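Local coordinates for gene 2 protein (Enterobacteria phage Sf6, PDB 5C12) that forms the large terminase subunit of the phage DNA-packaging motor, here its nuclease domain, which binds divalent metal ions and probably cuts viral DNA, at residues H67-K72 / A177-L182; E27-A32 / K213-L218; D163-R166 / A170-Y173; Q220-F225 / E232-V237; M80-G85 / D106-G111. The protein carries 1 engineered substitution. One frame throughout, in Å; residues are numbered along the deposited sequence.

Contact 1 (H67-K72 / A177-L182); sequences HGSVVK and ADRLYL
Arg179 reaches from helix 168-189 to Ser69, and this pair makes up the whole contact. The CB of Arg179 points toward the hairpin, and its side chain runs straight from CG to NE (chi2 and chi3 both -176°), so the extended side chain bridges backbones whose nearest CA atoms, Ser69 CA and Arg179 CA, are 8.9 Å apart. Arg179 NH1 lies 3.2 Å from Ser69 OG, which sits at the guanidinium edge and in its plane. The N-H points well off the oxygen, at 123°, and the bond is weak. Ser69 CB stands behind its hydroxyl, 3.9 Å from the same Arg179 NH1. Ser69 belongs to a type II' turn from His67 to Val70, the tight connection of the beta hairpin formed by strands 61-67 and 70-77. Gly68 fills the corner with positive phi, and His67 N bonds to Val70 O at 2.9 Å. The Arg179 side chain also touches Arg66 of strand 61-67. Both polar ends have further partners in the chain that leads to strand 200-201: the Ser69 hydroxyl bonds to the carbonyl of Pro195, and Arg179 NH1 to that of Met198.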
# COMPACT_ATOMS: atom_id res chain seq x y z
N HIS A 67 9.73 -1.57 6.58
CA HIS A 67 10.41 -1.04 7.74
C HIS A 67 10.78 0.37 7.33
O HIS A 67 11.64 0.56 6.48
CB HIS A 67 11.64 -1.88 8.07
CG HIS A 67 12.47 -1.35 9.19
ND1 HIS A 67 13.71 -1.85 9.52
CD2 HIS A 67 12.23 -0.34 10.07
CE1 HIS A 67 14.21 -1.18 10.54
NE2 HIS A 67 13.33 -0.27 10.90
N GLY A 68 10.13 1.37 7.91
CA GLY A 68 10.31 2.72 7.42
C GLY A 68 10.07 2.79 5.93
O GLY A 68 9.06 2.33 5.41
N SER A 69 11.03 3.35 5.21
CA SER A 69 10.88 3.56 3.79
C SER A 69 11.39 2.39 2.94
O SER A 69 11.55 2.54 1.73
CB SER A 69 11.62 4.85 3.38
OG SER A 69 11.02 5.97 4.06
N VAL A 70 11.68 1.24 3.55
CA VAL A 70 12.17 0.08 2.79
C VAL A 70 11.14 -1.04 2.85
O VAL A 70 10.86 -1.57 3.92
CB VAL A 70 13.52 -0.43 3.31
CG1 VAL A 70 13.99 -1.61 2.46
CG2 VAL A 70 14.56 0.69 3.27
N VAL A 71 10.56 -1.38 1.70
CA VAL A 71 9.62 -2.50 1.58
C VAL A 71 10.38 -3.84 1.66
O VAL A 71 11.35 -4.05 0.93
CB VAL A 71 8.81 -2.41 0.26
CG1 VAL A 71 7.81 -3.56 0.13
CG2 VAL A 71 8.07 -1.07 0.16
N LYS A 72 9.96 -4.73 2.55
CA LYS A 72 10.69 -5.96 2.81
C LYS A 72 9.94 -7.25 2.47
O LYS A 72 10.58 -8.29 2.31
CB LYS A 72 11.22 -6.00 4.24
CG LYS A 72 10.18 -6.07 5.30
CD LYS A 72 10.83 -6.25 6.68
CE LYS A 72 9.77 -6.36 7.76
NZ LYS A 72 10.43 -6.55 9.06
N ALA A 177 2.68 7.01 -4.83
CA ALA A 177 3.18 7.55 -6.08
C ALA A 177 4.18 8.67 -5.83
O ALA A 177 5.21 8.75 -6.51
CB ALA A 177 2.05 8.00 -6.96
N ASP A 178 3.90 9.56 -4.88
CA ASP A 178 4.81 10.65 -4.56
C ASP A 178 6.14 10.12 -4.02
O ASP A 178 7.21 10.60 -4.45
CB ASP A 178 4.19 11.60 -3.54
CG ASP A 178 3.06 12.43 -4.11
OD1 ASP A 178 2.81 12.41 -5.32
OD2 ASP A 178 2.41 13.15 -3.29
N ARG A 179 6.11 9.14 -3.13
CA ARG A 179 7.35 8.53 -2.64
C ARG A 179 8.16 7.96 -3.79
O ARG A 179 9.37 8.16 -3.88
CB ARG A 179 7.09 7.41 -1.64
CG ARG A 179 6.66 7.87 -0.27
CD ARG A 179 6.56 6.61 0.57
NE ARG A 179 6.06 6.86 1.91
CZ ARG A 179 6.80 6.86 3.02
NH1 ARG A 179 8.10 6.60 3.02
NH2 ARG A 179 6.19 7.08 4.17
N LEU A 180 7.49 7.24 -4.68
CA LEU A 180 8.18 6.60 -5.80
C LEU A 180 8.80 7.62 -6.76
O LEU A 180 9.94 7.46 -7.20
CB LEU A 180 7.23 5.69 -6.55
CG LEU A 180 6.82 4.48 -5.72
CD1 LEU A 180 5.64 3.77 -6.40
CD2 LEU A 180 8.00 3.50 -5.51
N TYR A 181 8.06 8.67 -7.08
CA TYR A 181 8.57 9.70 -7.97
C TYR A 181 9.78 10.41 -7.37
O TYR A 181 10.78 10.63 -8.05
CB TYR A 181 7.49 10.72 -8.30
CG TYR A 181 7.98 11.86 -9.15
CD1 TYR A 181 8.28 11.67 -10.47
CD2 TYR A 181 8.14 13.13 -8.61
CE1 TYR A 181 8.72 12.71 -11.25
CE2 TYR A 181 8.59 14.17 -9.38
CZ TYR A 181 8.87 13.95 -10.69
OH TYR A 181 9.33 14.98 -11.50
N LEU A 182 9.70 10.78 -6.11
CA LEU A 182 10.83 11.42 -5.45
C LEU A 182 12.06 10.48 -5.46
O LEU A 182 13.21 10.92 -5.63
CB LEU A 182 10.45 11.84 -4.03
CG LEU A 182 11.17 13.00 -3.38
CD1 LEU A 182 10.91 14.29 -4.17
CD2 LEU A 182 10.68 13.12 -1.94

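Contact 2 (E27-A32 / K213-L218); sequences EWLEAA and KLFAEL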
# COMPACT_ATOMS: atom_id res chain seq x y z
N GLU A 27 9.25 3.02 -14.80
CA GLU A 27 10.60 3.50 -14.55
C GLU A 27 10.84 3.89 -13.10
O GLU A 27 11.95 3.71 -12.59
CB GLU A 27 10.94 4.68 -15.46
CG GLU A 27 11.39 4.27 -16.83
CD GLU A 27 12.65 3.43 -16.80
OE1 GLU A 27 13.72 3.95 -16.43
OE2 GLU A 27 12.56 2.25 -17.17
N TRP A 28 9.84 4.47 -12.43
CA TRP A 28 10.00 4.83 -11.04
C TRP A 28 10.20 3.58 -10.19
O TRP A 28 10.99 3.56 -9.24
CB TRP A 28 8.77 5.56 -10.48
CG TRP A 28 8.31 6.78 -11.24
CD1 TRP A 28 8.97 7.47 -12.22
CD2 TRP A 28 7.07 7.46 -11.05
NE1 TRP A 28 8.21 8.53 -12.66
CE2 TRP A 28 7.03 8.54 -11.96
CE3 TRP A 28 5.97 7.26 -10.20
CZ2 TRP A 28 5.95 9.42 -12.03
CZ3 TRP A 28 4.90 8.12 -10.28
CH2 TRP A 28 4.89 9.18 -11.20
N LEU A 29 9.47 2.53 -10.52
CA LEU A 29 9.56 1.26 -9.77
C LEU A 29 10.93 0.61 -9.96
O LEU A 29 11.52 0.09 -9.01
CB LEU A 29 8.45 0.30 -10.21
CG LEU A 29 7.03 0.82 -9.96
CD1 LEU A 29 6.02 -0.08 -10.66
CD2 LEU A 29 6.74 0.91 -8.47
N GLU A 30 11.44 0.65 -11.18
CA GLU A 30 12.77 0.13 -11.43
C GLU A 30 13.83 0.94 -10.65
O GLU A 30 14.72 0.37 -10.03
CB GLU A 30 13.09 0.17 -12.92
CG GLU A 30 12.18 -0.67 -13.82
CD GLU A 30 12.24 -2.15 -13.49
OE1 GLU A 30 13.25 -2.61 -12.90
OE2 GLU A 30 11.27 -2.86 -13.82
N ALA A 31 13.71 2.27 -10.68
CA ALA A 31 14.63 3.13 -9.91
C ALA A 31 14.55 2.84 -8.41
O ALA A 31 15.56 2.80 -7.70
CB ALA A 31 14.33 4.59 -10.17
N ALA A 32 13.33 2.63 -7.92
CA ALA A 32 13.10 2.39 -6.51
C ALA A 32 13.57 1.03 -6.04
O ALA A 32 13.70 0.81 -4.83
CB ALA A 32 11.63 2.55 -6.19
N LYS A 213 5.39 -9.13 -9.87
CA LYS A 213 3.93 -9.19 -9.81
C LYS A 213 3.36 -7.89 -9.25
O LYS A 213 2.36 -7.35 -9.77
CB LYS A 213 3.44 -10.36 -8.94
CG LYS A 213 3.72 -11.73 -9.50
CD LYS A 213 2.84 -12.74 -8.79
CE LYS A 213 3.05 -14.14 -9.29
NZ LYS A 213 1.88 -14.99 -8.90
N LEU A 214 3.99 -7.37 -8.20
CA LEU A 214 3.58 -6.10 -7.61
C LEU A 214 3.66 -4.99 -8.66
O LEU A 214 2.73 -4.20 -8.82
CB LEU A 214 4.46 -5.75 -6.43
CG LEU A 214 4.28 -4.33 -5.90
CD1 LEU A 214 2.96 -4.18 -5.18
CD2 LEU A 214 5.46 -3.89 -5.00
N PHE A 215 4.79 -4.92 -9.36
CA PHE A 215 4.99 -3.86 -10.32
C PHE A 215 3.94 -3.89 -11.43
O PHE A 215 3.47 -2.84 -11.87
CB PHE A 215 6.38 -3.93 -10.93
CG PHE A 215 7.49 -3.54 -9.99
CD1 PHE A 215 7.26 -3.18 -8.67
CD2 PHE A 215 8.80 -3.50 -10.45
CE1 PHE A 215 8.30 -2.80 -7.84
CE2 PHE A 215 9.83 -3.12 -9.61
CZ PHE A 215 9.59 -2.76 -8.32
N ALA A 216 3.59 -5.08 -11.88
CA ALA A 216 2.60 -5.24 -12.94
C ALA A 216 1.22 -4.79 -12.48
O ALA A 216 0.39 -4.43 -13.31
CB ALA A 216 2.54 -6.67 -13.40
N GLU A 217 0.96 -4.86 -11.18
CA GLU A 217 -0.28 -4.35 -10.63
C GLU A 217 -0.23 -2.85 -10.45
O GLU A 217 -1.17 -2.14 -10.82
CB GLU A 217 -0.62 -5.04 -9.29
CG GLU A 217 -1.01 -6.50 -9.43
CD GLU A 217 -1.49 -7.14 -8.11
OE1 GLU A 217 -1.57 -6.41 -7.09
OE2 GLU A 217 -1.78 -8.35 -8.14
N LEU A 218 0.88 -2.34 -9.93
CA LEU A 218 1.00 -0.92 -9.64
C LEU A 218 0.85 -0.03 -10.88
O LEU A 218 0.31 1.08 -10.79
CB LEU A 218 2.34 -0.61 -8.95
CG LEU A 218 2.47 -0.98 -7.47
CD1 LEU A 218 3.88 -0.75 -6.99
CD2 LEU A 218 1.51 -0.17 -6.61
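Leu29 sets its CB over one face of the Phe215 ring, and the tight part of this contact is built on that pair. Leu29 CB stands 3.6 Å from the centroid of the Phe215 ring and 6° off the normal, a CH-pi contact almost exactly over the centre of the face. From there the leucine runs toward the root of the phenylalanine, with Leu29 CD1 3.8 Å from Phe215 CG, while the ring runs toward the root of the leucine. The other methyl, Leu29 CD2, continues to Leu218 CD1 at 3.6 Å. The axes of segments 27-32 and 213-218 run roughly antiparallel (149°), 10.7 Å apart at closest approach. Phe201, edge-to-face with Phe215, and Leu180 of helix 168-189 extend the packing around this pair.

The looser side belongs to Glu30, which is partly exposed. Glu30 OE2 comes no nearer than 4.2 Å to Phe215 CD2, near the ring plane at its edge. No hydrogen bond joins the two segments, so the helices are held here by apolar packing and the CH-pi contact, with the Glu30 carboxylate at the edge of the apolar patch, in a salt bridge with Arg26 of its own helix.

Contact 3 (D163-R166 / A170-Y173); sequences DVFR and AQFY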
# COMPACT_ATOMS: atom_id res chain seq x y z
N ASP A 163 -9.68 18.82 -0.21
CA ASP A 163 -9.96 19.45 -1.50
C ASP A 163 -9.25 18.68 -2.62
O ASP A 163 -9.70 18.72 -3.76
CB ASP A 163 -9.45 20.88 -1.54
CG ASP A 163 -10.25 21.82 -0.68
OD1 ASP A 163 -11.46 22.02 -0.94
OD2 ASP A 163 -9.65 22.42 0.24
N VAL A 164 -8.14 18.04 -2.31
CA VAL A 164 -7.29 17.43 -3.32
C VAL A 164 -7.66 15.97 -3.59
O VAL A 164 -7.75 15.55 -4.75
CB VAL A 164 -5.81 17.53 -2.91
CG1 VAL A 164 -4.93 16.72 -3.89
CG2 VAL A 164 -5.38 18.99 -2.87
N PHE A 165 -7.89 15.19 -2.54
CA PHE A 165 -8.18 13.76 -2.66
C PHE A 165 -9.63 13.46 -2.34
O PHE A 165 -10.16 13.98 -1.35
CB PHE A 165 -7.33 12.96 -1.69
CG PHE A 165 -5.86 13.14 -1.89
CD1 PHE A 165 -5.23 12.64 -3.02
CD2 PHE A 165 -5.11 13.82 -0.95
CE1 PHE A 165 -3.88 12.82 -3.20
CE2 PHE A 165 -3.75 13.97 -1.11
CZ PHE A 165 -3.14 13.49 -2.24
N ARG A 166 -10.28 12.65 -3.15
CA ARG A 166 -11.65 12.29 -2.83
C ARG A 166 -11.71 11.49 -1.53
O ARG A 166 -12.55 11.75 -0.66
CB ARG A 166 -12.34 11.50 -3.95
CG ARG A 166 -13.73 11.03 -3.50
CD ARG A 166 -14.60 10.48 -4.59
NE ARG A 166 -15.97 10.32 -4.10
CZ ARG A 166 -17.03 10.03 -4.85
NH1 ARG A 166 -16.90 9.87 -6.16
NH2 ARG A 166 -18.22 9.91 -4.29
N ALA A 170 -7.46 7.17 -2.74
CA ALA A 170 -6.70 8.09 -3.56
C ALA A 170 -5.55 8.71 -2.78
O ALA A 170 -4.43 8.81 -3.28
CB ALA A 170 -7.59 9.17 -4.14
N GLN A 171 -5.82 9.14 -1.57
CA GLN A 171 -4.79 9.77 -0.75
C GLN A 171 -3.56 8.87 -0.59
O GLN A 171 -2.43 9.31 -0.79
CB GLN A 171 -5.36 10.10 0.62
CG GLN A 171 -4.38 10.67 1.62
CD GLN A 171 -5.06 10.98 2.92
OE1 GLN A 171 -5.99 10.28 3.32
NE2 GLN A 171 -4.61 12.03 3.57
N PHE A 172 -3.78 7.62 -0.24
CA PHE A 172 -2.63 6.76 0.04
C PHE A 172 -2.00 6.18 -1.20
O PHE A 172 -0.78 5.95 -1.18
CB PHE A 172 -2.95 5.77 1.15
CG PHE A 172 -3.13 6.47 2.45
CD1 PHE A 172 -2.03 7.03 3.08
CD2 PHE A 172 -4.38 6.70 2.98
CE1 PHE A 172 -2.16 7.74 4.24
CE2 PHE A 172 -4.53 7.42 4.16
CZ PHE A 172 -3.41 7.94 4.78
N TYR A 173 -2.74 5.97 -2.29
CA TYR A 173 -2.08 5.60 -3.54
C TYR A 173 -1.20 6.76 -4.04
O TYR A 173 -0.12 6.52 -4.57
CB TYR A 173 -3.07 5.18 -4.63
CG TYR A 173 -3.18 3.68 -4.81
CD1 TYR A 173 -2.06 2.94 -5.17
CD2 TYR A 173 -4.38 2.99 -4.60
CE1 TYR A 173 -2.12 1.62 -5.33
CE2 TYR A 173 -4.45 1.62 -4.76
CZ TYR A 173 -3.30 0.94 -5.12
OH TYR A 173 -3.32 -0.42 -5.27
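Phe165 turns one ring face onto the backbone of Gln171. Gln171 CA sits 3.8 Å from the centroid of the Phe165 ring and 17° off its normal, displaced toward the rim, which makes this a CH-pi contact given by a main-chain carbon. Phe165 CG lies beside its own backbone N (chi1 -59°), and with CB pointing toward the helix this brings a ring face onto Gln171 CA.

The two side chains cross at roughly a right angle. Gln171 CB is 4.0 Å from Phe165 CG, and Gln171 CG passes Phe165 CD2 at 4.1 Å. Beyond that the chain stays extended and carries the amide off toward the loop around Pro136, where OE1 accepts from the backbone N of Phe137. The amide, tilted 32° to the ring, lies past it; CA, CB and CG do the touching. On its way Gln171 CG also stands over the centre of the Phe172 ring.

Ala170 meets the ring obliquely through its carbonyl, Ala170 O lying 3.9 Å from Phe165 CD1; its side chain is looser, with Ala170 CB 4.3 Å from Phe165 CD1. The opposite ring face is covered by Val164 CG1, 3.9 Å above the plane, so the phenyl is held between a valine methyl and the helix backbone. All three residues that touch across the contact are buried.

Phe165 is the first residue to leave helical angles after the short helix 161-164, and the next helix begins at 168. The arrangement is that of a tight helix-to-helix connection, in which an aromatic residue at the break folds back onto the first turn of the following helix.

Contact 4 (Q220-F225 / E232-V237); sequences QIQRKF and ELMTAV. Engineered in segment 232-237: Ala236 (natural residue Lys).
Arg223 and Leu233 face each other in a single antiparallel bridge, their CA atoms 4.2 Å apart, closed by Met234 N to Gln222 O at 2.8 Å and Lys224 N to Glu232 O at 2.9 Å.

Gln222 and Met234 run side by side in the same direction, with Gln222 NE2 3.7 Å from Met234 SD. Lys224 has CG between its backbone N and carbonyl carbon (chi1 73°), which brings its chain across the partner segment, and Lys224 CD lies 3.5 Å from Leu233 O. Lys224 NZ stops 4.4 Å short of Glu232 OE2 and pairs with Glu238 instead. The carboxylate of Glu232 is shared among Arg166, Asn226 and a water that also donates to Phe225 O. A second water bridges Gln222 N and Met234 O. Leu233 CD1 meets Ile221 CG2 at 3.9 Å, on the side where Tyr173 also packs.

Thr235 is the N-cap of helix 236-243, which opens with the engineered Ala236. The whole is a one-bridge antiparallel pairing that closes a short loop within the connection from helix 208-218 to helix 236-243, and it lies beside the metal site, with the side chain of Ile221 about 5 Å from that of the magnesium ligand Asp252.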
# COMPACT_ATOMS: atom_id res chain seq x y z
N GLN A 220 -1.08 -0.48 -13.26
CA GLN A 220 -2.46 -0.55 -13.73
C GLN A 220 -3.39 0.38 -12.94
O GLN A 220 -4.52 0.60 -13.36
CB GLN A 220 -2.99 -1.98 -13.61
CG GLN A 220 -2.20 -3.02 -14.38
CD GLN A 220 -2.67 -3.18 -15.79
OE1 GLN A 220 -2.72 -2.22 -16.56
NE2 GLN A 220 -3.04 -4.40 -16.15
N ILE A 221 -2.92 0.89 -11.81
CA ILE A 221 -3.75 1.77 -10.97
C ILE A 221 -3.97 3.08 -11.74
O ILE A 221 -3.02 3.70 -12.22
CB ILE A 221 -3.11 2.04 -9.61
CG1 ILE A 221 -2.84 0.73 -8.85
CG2 ILE A 221 -3.99 2.97 -8.77
CD1 ILE A 221 -4.09 -0.10 -8.59
N GLN A 222 -5.23 3.47 -11.88
CA GLN A 222 -5.57 4.57 -12.78
C GLN A 222 -6.49 5.61 -12.15
O GLN A 222 -7.39 5.28 -11.39
CB GLN A 222 -6.26 4.05 -14.04
CG GLN A 222 -5.35 3.32 -14.99
CD GLN A 222 -6.10 2.71 -16.13
OE1 GLN A 222 -5.81 1.58 -16.54
NE2 GLN A 222 -7.08 3.44 -16.66
N ARG A 223 -6.25 6.85 -12.52
CA ARG A 223 -7.14 7.94 -12.17
C ARG A 223 -8.46 7.82 -12.94
O ARG A 223 -8.50 7.24 -14.03
CB ARG A 223 -6.43 9.26 -12.48
CG ARG A 223 -7.08 10.50 -11.96
CD ARG A 223 -6.21 11.73 -12.26
NE ARG A 223 -6.98 12.96 -12.15
CZ ARG A 223 -6.56 14.15 -12.55
NH1 ARG A 223 -5.36 14.29 -13.10
NH2 ARG A 223 -7.35 15.21 -12.40
N LYS A 224 -9.54 8.35 -12.38
CA LYS A 224 -10.80 8.43 -13.12
C LYS A 224 -11.37 9.83 -12.97
O LYS A 224 -11.05 10.52 -12.00
CB LYS A 224 -11.83 7.41 -12.61
CG LYS A 224 -12.41 7.78 -11.27
CD LYS A 224 -13.42 6.77 -10.74
CE LYS A 224 -14.70 6.81 -11.53
NZ LYS A 224 -15.74 6.01 -10.85
N PHE A 225 -12.22 10.21 -13.91
CA PHE A 225 -12.90 11.50 -13.92
C PHE A 225 -13.64 11.72 -12.62
O PHE A 225 -14.33 10.82 -12.13
CB PHE A 225 -13.93 11.57 -15.05
CG PHE A 225 -13.35 11.45 -16.43
CD1 PHE A 225 -12.13 12.03 -16.75
CD2 PHE A 225 -14.05 10.76 -17.42
CE1 PHE A 225 -11.61 11.92 -18.03
CE2 PHE A 225 -13.53 10.65 -18.70
CZ PHE A 225 -12.31 11.23 -19.01
N GLU A 232 -9.29 10.95 -7.83
CA GLU A 232 -10.02 9.75 -7.51
C GLU A 232 -9.50 8.65 -8.44
O GLU A 232 -9.14 8.93 -9.58
CB GLU A 232 -11.52 9.96 -7.72
CG GLU A 232 -12.37 8.79 -7.25
CD GLU A 232 -13.87 8.99 -7.49
OE1 GLU A 232 -14.29 10.04 -8.02
OE2 GLU A 232 -14.62 8.04 -7.16
N LEU A 233 -9.45 7.42 -7.94
CA LEU A 233 -8.95 6.28 -8.71
C LEU A 233 -10.07 5.34 -9.12
O LEU A 233 -11.12 5.31 -8.49
CB LEU A 233 -7.93 5.52 -7.88
CG LEU A 233 -6.74 6.40 -7.48
CD1 LEU A 233 -5.83 5.60 -6.56
CD2 LEU A 233 -5.99 6.93 -8.68
N MET A 234 -9.86 4.59 -10.18
CA MET A 234 -10.79 3.53 -10.54
C MET A 234 -10.81 2.51 -9.42
O MET A 234 -9.77 2.20 -8.82
CB MET A 234 -10.35 2.84 -11.83
CG MET A 234 -10.46 3.67 -13.08
SD MET A 234 -10.06 2.69 -14.55
CE MET A 234 -11.13 1.28 -14.36
N THR A 235 -11.99 1.98 -9.14
CA THR A 235 -12.13 0.90 -8.19
C THR A 235 -11.73 -0.41 -8.87
O THR A 235 -11.66 -0.49 -10.11
CB THR A 235 -13.59 0.74 -7.76
OG1 THR A 235 -14.39 0.44 -8.90
CG2 THR A 235 -14.09 2.02 -7.10
N ALA A 236 -11.48 -1.43 -8.06
CA ALA A 236 -11.20 -2.76 -8.59
C ALA A 236 -12.32 -3.23 -9.52
O ALA A 236 -12.07 -3.80 -10.57
CB ALA A 236 -11.01 -3.76 -7.45
N VAL A 237 -13.57 -2.98 -9.14
CA VAL A 237 -14.70 -3.45 -9.93
C VAL A 237 -14.67 -2.79 -11.31
O VAL A 237 -14.87 -3.45 -12.33
CB VAL A 237 -16.05 -3.18 -9.25
CG1 VAL A 237 -17.19 -3.47 -10.20
CG2 VAL A 237 -16.18 -4.03 -8.00
O HOH W 1 -7.24 2.05 -10.31
O HOH W 2 -9.38 12.23 -10.53
O HOH W 3 -16.19 9.80 -9.81

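Contact 5 (M80-G85 / D106-G111); sequences MDINEG and DGVGAG
Ile82 carries this contact from the first turn of helix 82-95 to the loop after strand 100-104. Its CB points toward that loop, and CG1 lies opposite the backbone N (chi1 -174°), which directs the longer branch toward the turn. Ile82 CG1 already comes within 4.1 Å of Val108 O. At the tip, Ile82 CD1 meets Val108 CG2 at 3.7 Å and, at nearly the same range, Val108 O at 3.8 Å; Gly109 CA follows at 4.2 Å. The two branched side chains meet at a slant, and the contact has no hydrogen bond.

Val108 and Gly109 are the middle residues of a type I turn from Gly107 to Ala110, and the helix opposite starts with a capping box. In the box Asp81 OD1 accepts from Glu84 N at 2.8 Å, almost straight at 176°, while Glu84 OE1 takes the N-H of Asp81 in return, at 3.0 Å between Glu84 OE1 and Asp81 N. Ile82 comes directly after the cap residue. Pro53 and Leu112 pack against it as well. Next to the turn lies the metal site: the side chain of Val108 is about 7 Å from a bound magnesium ion and about 6 Å from the side chain of Asp55, a magnesium ligand in other structures of this protein.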
# COMPACT_ATOMS: atom_id res chain seq x y z
N MET A 80 -7.33 -19.59 0.00
CA MET A 80 -7.78 -19.42 1.38
C MET A 80 -9.13 -18.74 1.46
O MET A 80 -9.43 -17.85 0.67
CB MET A 80 -6.74 -18.59 2.12
CG MET A 80 -5.47 -19.39 2.34
SD MET A 80 -4.35 -18.59 3.45
CE MET A 80 -4.16 -17.21 2.44
N ASP A 81 -9.95 -19.16 2.42
CA ASP A 81 -11.12 -18.38 2.76
C ASP A 81 -10.72 -17.14 3.56
O ASP A 81 -9.54 -16.90 3.85
CB ASP A 81 -12.20 -19.24 3.46
CG ASP A 81 -11.84 -19.66 4.87
OD1 ASP A 81 -11.13 -18.94 5.60
OD2 ASP A 81 -12.35 -20.71 5.30
N ILE A 82 -11.70 -16.30 3.86
CA ILE A 82 -11.39 -15.02 4.45
C ILE A 82 -10.70 -15.15 5.80
O ILE A 82 -9.81 -14.37 6.13
CB ILE A 82 -12.66 -14.14 4.57
CG1 ILE A 82 -12.32 -12.74 5.05
CG2 ILE A 82 -13.65 -14.74 5.51
CD1 ILE A 82 -12.10 -11.78 3.95
N ASN A 83 -11.10 -16.14 6.59
CA ASN A 83 -10.49 -16.31 7.91
C ASN A 83 -9.09 -16.92 7.84
O ASN A 83 -8.19 -16.48 8.56
CB ASN A 83 -11.42 -17.13 8.82
CG ASN A 83 -12.79 -16.50 8.93
OD1 ASN A 83 -13.77 -17.03 8.42
ND2 ASN A 83 -12.85 -15.33 9.56
N GLU A 84 -8.89 -17.88 6.95
CA GLU A 84 -7.56 -18.42 6.71
C GLU A 84 -6.63 -17.31 6.21
O GLU A 84 -5.47 -17.19 6.61
CB GLU A 84 -7.62 -19.55 5.68
CG GLU A 84 -8.34 -20.78 6.18
CD GLU A 84 -8.59 -21.82 5.10
OE1 GLU A 84 -8.80 -21.43 3.94
OE2 GLU A 84 -8.57 -23.01 5.43
N GLY A 85 -7.17 -16.45 5.35
CA GLY A 85 -6.40 -15.33 4.86
C GLY A 85 -5.94 -14.38 5.97
O GLY A 85 -4.79 -13.92 6.01
N ASP A 106 -13.38 -2.44 3.87
CA ASP A 106 -14.44 -1.76 3.12
C ASP A 106 -15.39 -2.76 2.49
O ASP A 106 -16.49 -2.41 2.06
CB ASP A 106 -13.85 -0.86 2.03
CG ASP A 106 -14.37 0.57 2.08
OD1 ASP A 106 -15.17 0.90 2.97
OD2 ASP A 106 -13.94 1.38 1.23
N GLY A 107 -14.97 -4.02 2.43
CA GLY A 107 -15.77 -5.05 1.79
C GLY A 107 -15.89 -6.31 2.61
O GLY A 107 -16.34 -6.29 3.76
N VAL A 108 -15.45 -7.42 2.03
CA VAL A 108 -15.62 -8.73 2.67
C VAL A 108 -14.82 -8.83 3.97
O VAL A 108 -15.10 -9.69 4.80
CB VAL A 108 -15.22 -9.88 1.72
CG1 VAL A 108 -16.10 -9.87 0.48
CG2 VAL A 108 -13.76 -9.79 1.34
N GLY A 109 -13.85 -7.95 4.16
CA GLY A 109 -13.06 -7.94 5.38
C GLY A 109 -13.60 -7.11 6.54
O GLY A 109 -12.94 -6.98 7.57
N ALA A 110 -14.81 -6.58 6.39
CA ALA A 110 -15.38 -5.70 7.42
C ALA A 110 -15.56 -6.36 8.78
O ALA A 110 -15.67 -5.67 9.80
CB ALA A 110 -16.72 -5.15 6.94
N GLY A 111 -15.59 -7.69 8.83
CA GLY A 111 -15.84 -8.38 10.09
C GLY A 111 -14.62 -9.00 10.76
O GLY A 111 -14.78 -9.76 11.72

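How the contacts relate
Contacts 1 and 3 both use helix 168-189, and contact 2 packs on it through Leu29 and Leu180. Contacts 1 and 2, with centres 11 Å apart, touch where Leu180 CD1 meets Leu29 CD2 at 3.7 Å and Tyr181 packs on Trp28. Contacts 3 and 4, with centres 12 Å apart, are joined by a salt bridge, Arg166 NH1 to Glu232 OE2 at 3.1 Å, and by Tyr173 packing on Leu233. The Tyr173 hydroxyl also bonds to Asp252, which holds magnesium together with Asp52. Contact 5 stands apart, its centre 22 Å from that of contact 4, yet both border the metal site: each has a side chain within about 8 Å of a bound magnesium ion.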